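Local coordinates for exoribonuclease II, mitochondrial (Candida glabrata, PDB 6F3H), which degrades RNA from the 3' end as the magnesium-binding exoribonuclease component of the mitochondrial RNA degradosome, at residues 561-564 with 570-573; 554-559 with 604-609; 247-252 with 356-361. The protein carries 1 engineered substitution. One frame throughout, in Å; residues are numbered along the deposited sequence.

Contact 1 of 3, residues 561-564 with 570-573. With nucleotides of chain C.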
ATOM      1  N   HIS A 561       0.227 -11.447 -26.071  1.00 57.33           N
ATOM      2  CA  HIS A 561      -0.924 -11.755 -26.910  1.00 57.67           C
ATOM      3  C   HIS A 561      -1.666 -12.984 -26.400  1.00 56.59           C
ATOM      4  O   HIS A 561      -2.898 -13.065 -26.499  1.00 57.14           O
ATOM      5  CB  HIS A 561      -0.458 -11.941 -28.342  1.00 62.13           C
ATOM      6  CG  HIS A 561      -1.560 -12.270 -29.292  1.00 72.69           C
ATOM      7  ND1 HIS A 561      -2.127 -13.525 -29.371  1.00 73.19           N
ATOM      8  CD2 HIS A 561      -2.224 -11.498 -30.186  1.00 75.79           C
ATOM      9  CE1 HIS A 561      -3.075 -13.520 -30.291  1.00 74.31           C
ATOM     10  NE2 HIS A 561      -3.156 -12.301 -30.798  1.00 76.33           N
ATOM     11  N   LYS A 562      -0.935 -13.920 -25.808  1.00 54.75           N
ATOM     12  CA  LYS A 562      -1.541 -15.109 -25.231  1.00 55.12           C
ATOM     13  C   LYS A 562      -2.372 -14.757 -24.006  1.00 63.89           C
ATOM     14  O   LYS A 562      -3.535 -15.165 -23.898  1.00 70.92           O
ATOM     15  CB  LYS A 562      -0.442 -16.106 -24.879  1.00 53.60           C
ATOM     16  CG  LYS A 562      -0.914 -17.498 -24.521  1.00 58.35           C
ATOM     17  CD  LYS A 562       0.171 -18.553 -24.783  1.00 52.70           C
ATOM     18  N   ARG A 563      -1.782 -14.004 -23.067  1.00 62.49           N
ATOM     19  CA  ARG A 563      -2.454 -13.651 -21.815  1.00 53.62           C
ATOM     20  C   ARG A 563      -3.789 -12.991 -22.081  1.00 53.63           C
ATOM     21  O   ARG A 563      -4.763 -13.241 -21.372  1.00 59.07           O
ATOM     22  CB  ARG A 563      -1.576 -12.710 -21.001  1.00 51.32           C
ATOM     23  CG  ARG A 563      -0.423 -13.363 -20.247  1.00 51.14           C
ATOM     24  CD  ARG A 563       0.281 -12.333 -19.365  1.00 51.51           C
ATOM     25  NE  ARG A 563      -0.700 -11.412 -18.803  1.00 58.01           N
ATOM     26  CZ  ARG A 563      -0.612 -10.085 -18.805  1.00 58.80           C
ATOM     27  NH1 ARG A 563       0.434  -9.483 -19.335  1.00 48.95           N
ATOM     28  NH2 ARG A 563      -1.586  -9.356 -18.268  1.00 69.03           N
ATOM     29  N   ILE A 564      -3.849 -12.148 -23.111  1.00 55.16           N
ATOM     30  CA  ILE A 564      -5.092 -11.483 -23.490  1.00 55.72           C
ATOM     31  C   ILE A 564      -6.097 -12.481 -24.052  1.00 61.76           C
ATOM     32  O   ILE A 564      -7.199 -12.637 -23.517  1.00 71.46           O
ATOM     33  CB  ILE A 564      -4.808 -10.372 -24.505  1.00 53.02           C
ATOM     34  CG1 ILE A 564      -3.975  -9.277 -23.853  1.00 48.30           C
ATOM     35  CG2 ILE A 564      -6.107  -9.869 -25.086  1.00 56.00           C
ATOM     36  CD1 ILE A 564      -3.698  -8.135 -24.772  1.00 44.56           C
ATOM     37  N   VAL A 570      -6.322  -8.592 -18.431  1.00 63.42           N
ATOM     38  CA  VAL A 570      -6.791  -7.234 -18.622  1.00 60.17           C
ATOM     39  C   VAL A 570      -5.600  -6.298 -18.516  1.00 64.97           C
ATOM     40  O   VAL A 570      -5.031  -6.102 -17.429  1.00 64.30           O
ATOM     41  CB  VAL A 570      -7.848  -6.864 -17.594  1.00 55.04           C
ATOM     42  CG1 VAL A 570      -8.226  -5.416 -17.790  1.00 56.12           C
ATOM     43  CG2 VAL A 570      -9.024  -7.828 -17.673  1.00 52.56           C
ATOM     44  N   VAL A 571      -5.265  -5.674 -19.627  1.00 66.54           N
ATOM     45  CA  VAL A 571      -4.033  -4.920 -19.748  1.00 68.30           C
ATOM     46  C   VAL A 571      -4.340  -3.507 -20.220  1.00 64.01           C
ATOM     47  O   VAL A 571      -5.188  -3.301 -21.097  1.00 62.39           O
ATOM     48  CB  VAL A 571      -3.070  -5.636 -20.706  1.00 76.16           C
ATOM     49  CG1 VAL A 571      -1.687  -5.063 -20.523  1.00 87.67           C
ATOM     50  CG2 VAL A 571      -3.088  -7.159 -20.439  1.00 74.31           C
ATOM     51  N   PHE A 572      -3.656  -2.531 -19.639  1.00 58.79           N
ATOM     52  CA  PHE A 572      -4.072  -1.162 -19.867  1.00 65.85           C
ATOM     53  C   PHE A 572      -3.336  -0.494 -21.007  1.00 70.63           C
ATOM     54  O   PHE A 572      -2.137  -0.690 -21.211  1.00 72.69           O
ATOM     55  CB  PHE A 572      -3.885  -0.296 -18.630  1.00 73.67           C
ATOM     56  CG  PHE A 572      -4.843  -0.603 -17.534  1.00 70.44           C
ATOM     57  CD1 PHE A 572      -5.898  -1.462 -17.743  1.00 64.59           C
ATOM     58  CD2 PHE A 572      -4.719   0.015 -16.308  1.00 69.18           C
ATOM     59  CE1 PHE A 572      -6.772  -1.730 -16.743  1.00 60.17           C
ATOM     60  CE2 PHE A 572      -5.613  -0.234 -15.306  1.00 66.72           C
ATOM     61  CZ  PHE A 572      -6.634  -1.111 -15.522  1.00 62.37           C
ATOM     62  N   GLY A 573      -4.072   0.389 -21.672  1.00 72.35           N
ATOM     63  CA  GLY A 573      -3.631   1.278 -22.720  1.00 70.65           C
ATOM     64  C   GLY A 573      -2.797   2.468 -22.303  1.00 71.59           C
ATOM     65  O   GLY A 573      -1.955   2.374 -21.400  1.00 67.23           O
TER
ATOM     66  P     G C   2      -4.725  -1.377  -7.711  1.00 66.35           P
ATOM     67  OP1   G C   2      -4.405  -2.294  -6.569  1.00 63.39           O
ATOM     68  OP2   G C   2      -4.040  -0.087  -8.013  1.00 60.58           O
ATOM     69  O5'   G C   2      -4.625  -2.166  -9.080  1.00 65.24           O
ATOM     70  C5'   G C   2      -5.454  -3.284  -9.320  1.00 61.12           C
ATOM     71  C4'   G C   2      -5.053  -4.005 -10.576  1.00 51.87           C
ATOM     72  O4'   G C   2      -5.387  -3.217 -11.737  1.00 46.72           O
ATOM     73  C3'   G C   2      -3.578  -4.286 -10.736  1.00 45.67           C
ATOM     74  O3'   G C   2      -3.191  -5.411  -9.984  1.00 48.52           O
ATOM     75  C2'   G C   2      -3.444  -4.469 -12.238  1.00 48.81           C
ATOM     76  O2'   G C   2      -3.867  -5.758 -12.640  1.00 53.21           O
ATOM     77  C1'   G C   2      -4.453  -3.454 -12.756  1.00 47.59           C
ATOM     78  N9    G C   2      -3.810  -2.182 -12.998  1.00 57.24           N
ATOM     79  C8    G C   2      -3.943  -1.120 -12.146  1.00 55.53           C
ATOM     80  N7    G C   2      -3.272  -0.100 -12.565  1.00 56.34           N
ATOM     81  C5    G C   2      -2.684  -0.552 -13.738  1.00 63.49           C
ATOM     82  C6    G C   2      -1.844   0.140 -14.614  1.00 78.95           C
ATOM     83  O6    G C   2      -1.483   1.309 -14.459  1.00 80.74           O
ATOM     84  N1    G C   2      -1.446  -0.656 -15.709  1.00 90.93           N
ATOM     85  C2    G C   2      -1.812  -1.977 -15.946  1.00 92.35           C
ATOM     86  N2    G C   2      -1.308  -2.552 -17.078  1.00 91.94           N
ATOM     87  N3    G C   2      -2.621  -2.641 -15.102  1.00 81.32           N
ATOM     88  C4    G C   2      -2.998  -1.857 -14.044  1.00 66.92           C
TER
HETATM   89  O   HOH W   1      -2.383  -7.002 -16.296  1.00 51.58           O
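Arg563 and Val571 meet where helix 543-567 gives way to the loop that follows it, and the pair illustrates how a long side chain can spread several duties over its length. The two side chains cross at about a right angle, with NH2 of Arg563 3.4 Å from CG2 of Val571; the methyl meets the guanidinium obliquely. A bend at chi3 (37°) turns the otherwise extended arginine back toward the loop. Its polar atoms are well supplied: NH1 forms a salt bridge with Glu610 of helix 603-625, NE donates to the carbonyl of Ile688, and a weak bond joins NH2 to a water 3.2 Å away. That water donates in turn to the carbonyl O of Val570 at 3.0 Å, so the loop backbone is linked to the arginine indirectly. These bonds should fix the rotation of the guanidinium and hold it beside the valine.

The same methyl serves both partners. With CG1 of Val571 anti to the backbone N (chi1 -164°), the other methyl, CG2, lies beside that N and faces the helix. There it also meets Ile564, whose CG1 lies 4.1 Å from CG2 of Val571 in a plain apolar contact.

One residue further on, Phe572 takes no part in this packing. The arrangement is the C-terminal part of helix 543-567 packing on the loop that follows it, within the RNB domain; that loop carries Phe572, whose ring face lies against the G2 base of the bound RNA, chain C, with CE2 of Phe572 3.3 Å from C4 of the guanine.

Contact 2 of 3, residues 554-559 with 604-609. With nucleotides of chain C.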
ATOM      1  N   THR A 554      10.606 -10.835 -29.059  1.00 57.46           N
ATOM      2  CA  THR A 554       9.588 -11.472 -29.884  1.00 59.61           C
ATOM      3  C   THR A 554       8.824 -12.537 -29.101  1.00 61.90           C
ATOM      4  O   THR A 554       7.637 -12.772 -29.361  1.00 65.80           O
ATOM      5  CB  THR A 554      10.244 -12.051 -31.124  1.00 57.72           C
ATOM      6  OG1 THR A 554      11.387 -12.787 -30.702  1.00 64.13           O
ATOM      7  CG2 THR A 554      10.716 -10.914 -32.050  1.00 58.25           C
ATOM      8  N   LEU A 555       9.473 -13.159 -28.116  1.00 56.81           N
ATOM      9  CA  LEU A 555       8.787 -14.131 -27.274  1.00 52.43           C
ATOM     10  C   LEU A 555       7.759 -13.465 -26.380  1.00 50.54           C
ATOM     11  O   LEU A 555       6.636 -13.961 -26.237  1.00 51.57           O
ATOM     12  CB  LEU A 555       9.801 -14.898 -26.434  1.00 55.16           C
ATOM     13  CG  LEU A 555      10.607 -15.945 -27.198  1.00 55.24           C
ATOM     14  CD1 LEU A 555      11.808 -16.405 -26.402  1.00 53.75           C
ATOM     15  CD2 LEU A 555       9.682 -17.105 -27.461  1.00 54.72           C
ATOM     16  N   ALA A 556       8.116 -12.335 -25.777  1.00 53.17           N
ATOM     17  CA  ALA A 556       7.170 -11.635 -24.918  1.00 49.05           C
ATOM     18  C   ALA A 556       5.932 -11.234 -25.692  1.00 52.35           C
ATOM     19  O   ALA A 556       4.811 -11.423 -25.215  1.00 60.70           O
ATOM     20  CB  ALA A 556       7.818 -10.404 -24.296  1.00 47.71           C
ATOM     21  N   THR A 557       6.107 -10.725 -26.911  1.00 51.13           N
ATOM     22  CA  THR A 557       4.951 -10.288 -27.676  1.00 51.55           C
ATOM     23  C   THR A 557       3.931 -11.408 -27.783  1.00 53.75           C
ATOM     24  O   THR A 557       2.731 -11.190 -27.579  1.00 58.26           O
ATOM     25  CB  THR A 557       5.404  -9.814 -29.063  1.00 56.09           C
ATOM     26  OG1 THR A 557       6.245  -8.662 -28.922  1.00 50.88           O
ATOM     27  CG2 THR A 557       4.214  -9.443 -29.942  1.00 61.52           C
ATOM     28  N   LYS A 558       4.397 -12.636 -27.959  1.00 52.69           N
ATOM     29  CA  LYS A 558       3.452 -13.730 -28.066  1.00 55.75           C
ATOM     30  C   LYS A 558       2.919 -14.129 -26.713  1.00 56.66           C
ATOM     31  O   LYS A 558       1.783 -14.593 -26.617  1.00 60.59           O
ATOM     32  CB  LYS A 558       4.106 -14.909 -28.758  1.00 64.00           C
ATOM     33  CG  LYS A 558       4.758 -14.493 -30.060  1.00 72.95           C
ATOM     34  CD  LYS A 558       4.778 -15.632 -31.044  1.00 77.77           C
ATOM     35  CE  LYS A 558       6.003 -16.485 -30.871  1.00 83.75           C
ATOM     36  NZ  LYS A 558       7.160 -15.877 -31.584  1.00 89.66           N
ATOM     37  N   LEU A 559       3.726 -13.942 -25.671  1.00 57.31           N
ATOM     38  CA  LEU A 559       3.288 -14.181 -24.299  1.00 54.47           C
ATOM     39  C   LEU A 559       2.160 -13.242 -23.925  1.00 56.30           C
ATOM     40  O   LEU A 559       1.159 -13.643 -23.319  1.00 61.28           O
ATOM     41  CB  LEU A 559       4.457 -13.966 -23.341  1.00 53.83           C
ATOM     42  CG  LEU A 559       5.547 -15.015 -23.184  1.00 49.88           C
ATOM     43  CD1 LEU A 559       6.658 -14.486 -22.294  1.00 46.60           C
ATOM     44  CD2 LEU A 559       4.934 -16.226 -22.573  1.00 47.89           C
ATOM     45  N   SER A 604      11.573  -2.750 -24.084  1.00 45.51           N
ATOM     46  CA  SER A 604      12.266  -3.380 -22.958  1.00 45.12           C
ATOM     47  C   SER A 604      11.345  -3.616 -21.759  1.00 54.03           C
ATOM     48  O   SER A 604      11.398  -4.683 -21.140  1.00 60.47           O
ATOM     49  CB  SER A 604      13.500  -2.571 -22.553  1.00 49.57           C
ATOM     50  OG  SER A 604      13.328  -1.188 -22.691  1.00 49.22           O
ATOM     51  N   THR A 605      10.519  -2.633 -21.387  1.00 54.13           N
ATOM     52  CA  THR A 605       9.565  -2.863 -20.301  1.00 50.36           C
ATOM     53  C   THR A 605       8.655  -4.033 -20.631  1.00 53.71           C
ATOM     54  O   THR A 605       8.361  -4.871 -19.769  1.00 53.90           O
ATOM     55  CB  THR A 605       8.735  -1.619 -20.017  1.00 43.75           C
ATOM     56  OG1 THR A 605       7.794  -1.444 -21.082  1.00 54.67           O
ATOM     57  CG2 THR A 605       9.625  -0.400 -19.936  1.00 43.96           C
ATOM     58  N   LEU A 606       8.139  -4.058 -21.859  1.00 55.22           N
ATOM     59  CA  LEU A 606       7.295  -5.162 -22.272  1.00 55.04           C
ATOM     60  C   LEU A 606       8.033  -6.471 -22.105  1.00 55.79           C
ATOM     61  O   LEU A 606       7.484  -7.457 -21.599  1.00 62.08           O
ATOM     62  CB  LEU A 606       6.903  -4.986 -23.732  1.00 55.20           C
ATOM     63  CG  LEU A 606       6.448  -6.280 -24.410  1.00 51.02           C
ATOM     64  CD1 LEU A 606       5.160  -6.860 -23.801  1.00 47.12           C
ATOM     65  CD2 LEU A 606       6.331  -6.079 -25.895  1.00 52.67           C
ATOM     66  N   LEU A 607       9.293  -6.486 -22.511  1.00 53.34           N
ATOM     67  CA  LEU A 607      10.094  -7.691 -22.417  1.00 52.01           C
ATOM     68  C   LEU A 607      10.177  -8.151 -20.979  1.00 53.88           C
ATOM     69  O   LEU A 607       9.711  -9.240 -20.629  1.00 55.78           O
ATOM     70  CB  LEU A 607      11.486  -7.386 -22.960  1.00 52.46           C
ATOM     71  CG  LEU A 607      12.547  -8.446 -23.203  1.00 53.94           C
ATOM     72  CD1 LEU A 607      13.644  -7.789 -23.957  1.00 45.29           C
ATOM     73  CD2 LEU A 607      13.087  -9.022 -21.899  1.00 54.57           C
ATOM     74  N   VAL A 608      10.689  -7.274 -20.115  1.00 53.31           N
ATOM     75  CA  VAL A 608      10.919  -7.649 -18.729  1.00 50.35           C
ATOM     76  C   VAL A 608       9.616  -8.041 -18.072  1.00 45.17           C
ATOM     77  O   VAL A 608       9.501  -9.124 -17.496  1.00 44.36           O
ATOM     78  CB  VAL A 608      11.590  -6.497 -17.965  1.00 52.20           C
ATOM     79  CG1 VAL A 608      11.902  -6.941 -16.563  1.00 53.59           C
ATOM     80  CG2 VAL A 608      12.838  -6.075 -18.662  1.00 45.69           C
ATOM     81  N   SER A 609       8.593  -7.208 -18.231  1.00 47.49           N
ATOM     82  CA  SER A 609       7.358  -7.439 -17.505  1.00 46.46           C
ATOM     83  C   SER A 609       6.779  -8.805 -17.850  1.00 47.87           C
ATOM     84  O   SER A 609       6.494  -9.614 -16.959  1.00 49.17           O
ATOM     85  CB  SER A 609       6.374  -6.308 -17.800  1.00 44.28           C
ATOM     86  OG  SER A 609       5.708  -6.490 -19.029  1.00 42.64           O
TER
ATOM     87  P     U C   4       3.413  -7.163 -10.926  1.00 52.31           P
ATOM     88  OP1   U C   4       3.835  -8.466 -10.379  1.00 48.15           O
ATOM     89  OP2   U C   4       3.139  -6.034 -10.018  1.00 60.01           O
ATOM     90  O5'   U C   4       4.581  -6.706 -11.865  1.00 51.72           O
ATOM     91  C5'   U C   4       4.873  -7.463 -13.012  1.00 42.92           C
ATOM     92  C4'   U C   4       5.963  -6.792 -13.754  1.00 45.36           C
ATOM     93  O4'   U C   4       5.442  -5.594 -14.379  1.00 52.12           O
ATOM     94  C3'   U C   4       7.075  -6.274 -12.876  1.00 43.47           C
ATOM     95  O3'   U C   4       7.961  -7.277 -12.431  1.00 40.88           O
ATOM     96  C2'   U C   4       7.696  -5.202 -13.753  1.00 48.79           C
ATOM     97  O2'   U C   4       8.496  -5.783 -14.769  1.00 53.62           O
ATOM     98  C1'   U C   4       6.447  -4.601 -14.404  1.00 51.26           C
ATOM     99  N1    U C   4       5.972  -3.412 -13.661  1.00 54.20           N
ATOM    100  C2    U C   4       6.511  -2.205 -14.056  1.00 55.65           C
ATOM    101  O2    U C   4       7.306  -2.104 -14.971  1.00 58.96           O
ATOM    102  N3    U C   4       6.078  -1.116 -13.357  1.00 53.78           N
ATOM    103  C4    U C   4       5.181  -1.126 -12.314  1.00 57.32           C
ATOM    104  O4    U C   4       4.895  -0.046 -11.789  1.00 63.53           O
ATOM    105  C5    U C   4       4.668  -2.418 -11.949  1.00 51.29           C
ATOM    106  C6    U C   4       5.071  -3.493 -12.618  1.00 52.07           C
TER
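Ala556 brings its methyl group straight onto helix 603-625, its small size consistent with the close approach of the two helices at this point. CB of Ala556 lies 4.0 Å from the carbonyl O of Leu606 and equally near CA of Leu607, so it rests largely on backbone, with Glu610 and Phe611 as further neighbours. The segment axes approach to 8.7 Å and cross at 68°, a steep angle that confines the touch to a short patch. On this buried side the methyl is also 4.3 Å from CG of Leu606, and Leu607 flanks the crossing point.

Toward the solvent the contact thins. Thr557 is exposed, and its hydroxyl comes no closer than 4.0 Å, from OG1 to CD2 of Leu606, a van der Waals approach with the two side chains set at a slant. The threonine turns OG1 to the side of its backbone N (chi1 -64°), where the hydroxyl is bonded to the carbonyl of His553 in its own helix. Leu606 sends CG away from its backbone N (chi1 160°), reaching toward Thr557.

Elsewhere on the second helix, CA of Ser609 lies 3.4 Å from O2' of U4 of chain C, so the helix touches both protein and RNA. Leu559 also meets Glu610 and Phe611, while Leu552 and Leu560 touch Leu607 and Leu606. Val608 touches Asp410, a magnesium ligand, and the Leu607 side chain is about 10 Å from the bound magnesium ion: near the metal site, not in it. Strand 410-416 touches both helices, with Ile414 against Leu555 and Ile412 against Leu607, whereas helix 527-534 packs on Ser604, Thr605 and Val608.

Contact 3 of 3, residues 247-252 with 356-361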
ATOM      1  N   ALA A 247      -1.937   1.856  14.984  1.00 39.54           N
ATOM      2  CA  ALA A 247      -0.779   2.158  15.799  1.00 40.24           C
ATOM      3  C   ALA A 247      -1.174   2.222  17.268  1.00 39.71           C
ATOM      4  O   ALA A 247      -2.281   2.632  17.618  1.00 42.59           O
ATOM      5  CB  ALA A 247      -0.164   3.490  15.360  1.00 38.67           C
ATOM      6  N   VAL A 248      -0.265   1.791  18.130  1.00 40.53           N
ATOM      7  CA  VAL A 248      -0.405   1.938  19.572  1.00 40.70           C
ATOM      8  C   VAL A 248       0.599   3.002  20.000  1.00 44.29           C
ATOM      9  O   VAL A 248       1.793   2.724  20.126  1.00 51.44           O
ATOM     10  CB  VAL A 248      -0.165   0.613  20.296  1.00 41.16           C
ATOM     11  CG1 VAL A 248      -0.444   0.754  21.773  1.00 39.24           C
ATOM     12  CG2 VAL A 248      -0.980  -0.462  19.660  1.00 46.80           C
ATOM     13  N   LEU A 249       0.136   4.203  20.237  1.00 42.57           N
ATOM     14  CA  LEU A 249       1.020   5.324  20.532  1.00 42.50           C
ATOM     15  C   LEU A 249       1.479   5.286  21.988  1.00 47.74           C
ATOM     16  O   LEU A 249       0.705   4.918  22.871  1.00 51.70           O
ATOM     17  CB  LEU A 249       0.310   6.635  20.245  1.00 39.44           C
ATOM     18  CG  LEU A 249      -0.395   6.634  18.892  1.00 39.23           C
ATOM     19  CD1 LEU A 249      -1.110   7.920  18.686  1.00 39.27           C
ATOM     20  CD2 LEU A 249       0.605   6.423  17.801  1.00 39.15           C
ATOM     21  N   PRO A 250       2.725   5.673  22.260  1.00 50.73           N
ATOM     22  CA  PRO A 250       3.249   5.561  23.627  1.00 51.25           C
ATOM     23  C   PRO A 250       2.551   6.502  24.608  1.00 57.73           C
ATOM     24  O   PRO A 250       2.252   7.665  24.315  1.00 59.98           O
ATOM     25  CB  PRO A 250       4.728   5.919  23.463  1.00 49.66           C
ATOM     26  CG  PRO A 250       4.718   6.881  22.316  1.00 53.87           C
ATOM     27  CD  PRO A 250       3.642   6.416  21.376  1.00 51.52           C
ATOM     28  N   LEU A 251       2.308   5.973  25.800  1.00 55.32           N
ATOM     29  CA  LEU A 251       1.601   6.717  26.820  1.00 44.82           C
ATOM     30  C   LEU A 251       2.332   7.994  27.165  1.00 49.13           C
ATOM     31  O   LEU A 251       1.746   9.077  27.158  1.00 58.65           O
ATOM     32  CB  LEU A 251       1.444   5.846  28.049  1.00 47.79           C
ATOM     33  CG  LEU A 251       0.392   6.355  29.013  1.00 58.49           C
ATOM     34  CD1 LEU A 251      -0.930   6.391  28.295  1.00 63.12           C
ATOM     35  CD2 LEU A 251       0.314   5.427  30.192  1.00 59.95           C
ATOM     36  N   LYS A 252       3.605   7.888  27.510  1.00 49.69           N
ATOM     37  CA  LYS A 252       4.294   9.081  27.978  1.00 47.79           C
ATOM     38  C   LYS A 252       4.679   9.984  26.818  1.00 51.09           C
ATOM     39  O   LYS A 252       4.700  11.205  26.948  1.00 58.54           O
ATOM     40  CB  LYS A 252       5.518   8.705  28.811  1.00 43.58           C
ATOM     41  N   GLY A 356       7.407  13.313   8.475  1.00 45.28           N
ATOM     42  CA  GLY A 356       7.270  13.172   9.903  1.00 45.86           C
ATOM     43  C   GLY A 356       6.205  12.204  10.357  1.00 49.25           C
ATOM     44  O   GLY A 356       6.042  12.002  11.563  1.00 47.38           O
ATOM     45  N   ASN A 357       5.450  11.611   9.440  1.00 49.80           N
ATOM     46  CA  ASN A 357       4.288  10.851   9.851  1.00 46.10           C
ATOM     47  C   ASN A 357       4.717   9.558  10.547  1.00 47.90           C
ATOM     48  O   ASN A 357       5.621   8.850  10.085  1.00 49.62           O
ATOM     49  CB  ASN A 357       3.413  10.589   8.636  1.00 41.83           C
ATOM     50  CG  ASN A 357       2.131   9.954   9.011  1.00 46.71           C
ATOM     51  OD1 ASN A 357       2.138   8.865   9.567  1.00 56.37           O
ATOM     52  ND2 ASN A 357       1.011  10.625   8.743  1.00 46.92           N
ATOM     53  N   TRP A 358       4.028   9.239  11.651  1.00 44.80           N
ATOM     54  CA  TRP A 358       4.448   8.127  12.497  1.00 43.36           C
ATOM     55  C   TRP A 358       4.164   6.792  11.842  1.00 48.42           C
ATOM     56  O   TRP A 358       4.893   5.823  12.063  1.00 55.53           O
ATOM     57  CB  TRP A 358       3.742   8.183  13.853  1.00 41.10           C
ATOM     58  CG  TRP A 358       4.095   9.389  14.680  1.00 45.14           C
ATOM     59  CD1 TRP A 358       5.262  10.081  14.649  1.00 51.22           C
ATOM     60  CD2 TRP A 358       3.275  10.041  15.663  1.00 50.40           C
ATOM     61  NE1 TRP A 358       5.228  11.128  15.544  1.00 54.53           N
ATOM     62  CE2 TRP A 358       4.015  11.124  16.178  1.00 54.48           C
ATOM     63  CE3 TRP A 358       1.984   9.819  16.153  1.00 55.15           C
ATOM     64  CZ2 TRP A 358       3.511  11.978  17.164  1.00 59.92           C
ATOM     65  CZ3 TRP A 358       1.482  10.670  17.125  1.00 55.68           C
ATOM     66  CH2 TRP A 358       2.244  11.733  17.624  1.00 58.59           C
ATOM     67  N   ASP A 359       3.117   6.729  11.034  1.00 47.46           N
ATOM     68  CA  ASP A 359       2.719   5.482  10.404  1.00 46.06           C
ATOM     69  C   ASP A 359       3.581   5.200   9.179  1.00 47.96           C
ATOM     70  O   ASP A 359       3.974   4.055   8.936  1.00 50.11           O
ATOM     71  CB  ASP A 359       1.235   5.578  10.069  1.00 47.46           C
ATOM     72  CG  ASP A 359       0.376   5.695  11.326  1.00 60.95           C
ATOM     73  OD1 ASP A 359       0.849   5.337  12.436  1.00 67.92           O
ATOM     74  OD2 ASP A 359      -0.750   6.221  11.224  1.00 67.59           O
ATOM     75  N   LEU A 360       3.913   6.248   8.420  1.00 50.75           N
ATOM     76  CA  LEU A 360       4.935   6.124   7.394  1.00 45.59           C
ATOM     77  C   LEU A 360       6.199   5.553   7.996  1.00 57.71           C
ATOM     78  O   LEU A 360       6.842   4.677   7.409  1.00 60.18           O
ATOM     79  CB  LEU A 360       5.218   7.487   6.797  1.00 46.09           C
ATOM     80  CG  LEU A 360       6.255   7.483   5.696  1.00 47.33           C
ATOM     81  CD1 LEU A 360       5.789   6.540   4.612  1.00 44.79           C
ATOM     82  CD2 LEU A 360       6.421   8.896   5.164  1.00 47.56           C
ATOM     83  N   ASN A 361       6.523   5.982   9.208  1.00 65.34           N
ATOM     84  CA  ASN A 361       7.476   5.280  10.050  1.00 70.74           C
ATOM     85  C   ASN A 361       8.882   5.251   9.451  1.00 73.91           C
ATOM     86  O   ASN A 361       9.568   4.229   9.482  1.00 81.27           O
ATOM     87  CB  ASN A 361       6.979   3.867  10.323  1.00 70.63           C
ATOM     88  CG  ASN A 361       7.706   3.212  11.443  1.00 73.91           C
ATOM     89  OD1 ASN A 361       8.525   3.843  12.120  1.00 75.56           O
ATOM     90  ND2 ASN A 361       7.460   1.929  11.630  1.00 76.27           N
TER
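Leu249 sets its two methyl groups against the benzene part of the Trp358 indole, CD2 standing 4.0 Å from CE3 of Trp358 and CD1 4.1 Å from its CZ3. The side chains cross at about a right angle, and the methyls reach the ring obliquely. Both side chains leave their backbones toward each other, and Leu249, with CG opposite its carbonyl carbon (chi1 -47°), carries its methyls to the ring. The leucine lies between strand 242-248, the middle strand of a three-stranded antiparallel sheet, and helix 251-281; the tryptophan belongs to an Asx turn. In that turn OD1 of Asn357 accepts the backbone N of Asp359 at 2.8 Å, the donor lying in the carbonyl plane, while the asparagine ND2 reaches the carbonyl of Ala304. Beside the apolar pair, CB of Ala247 packs 3.6 Å from OD1 of Asp359. The carboxylate is buried yet supplied with partners from the outer strands of the same sheet: OD2 bonds the hydroxyl of Tyr235, and OD1 is weakly bonded to NE2 of His167. On the far flank of the turn, Asn357 and Leu360 press on Phe745 of helix 725-761.

In the fold
From the N terminus, contact 3 comes first: it closes a loop of about a hundred residues, mostly helical, by returning the chain ahead of helix 369-378 to the end of strand 242-248. Both other contacts come later, within the RNB domain, on the opposite side of the chain's centre, and their centres lie more than 40 Å from that of contact 3. They share helix 543-567. Contact 2 joins its middle to helix 603-625, and the span so closed encloses contact 1, the short return from the end of that helix to the loop before strand 580-584. The two centres are 12 Å apart.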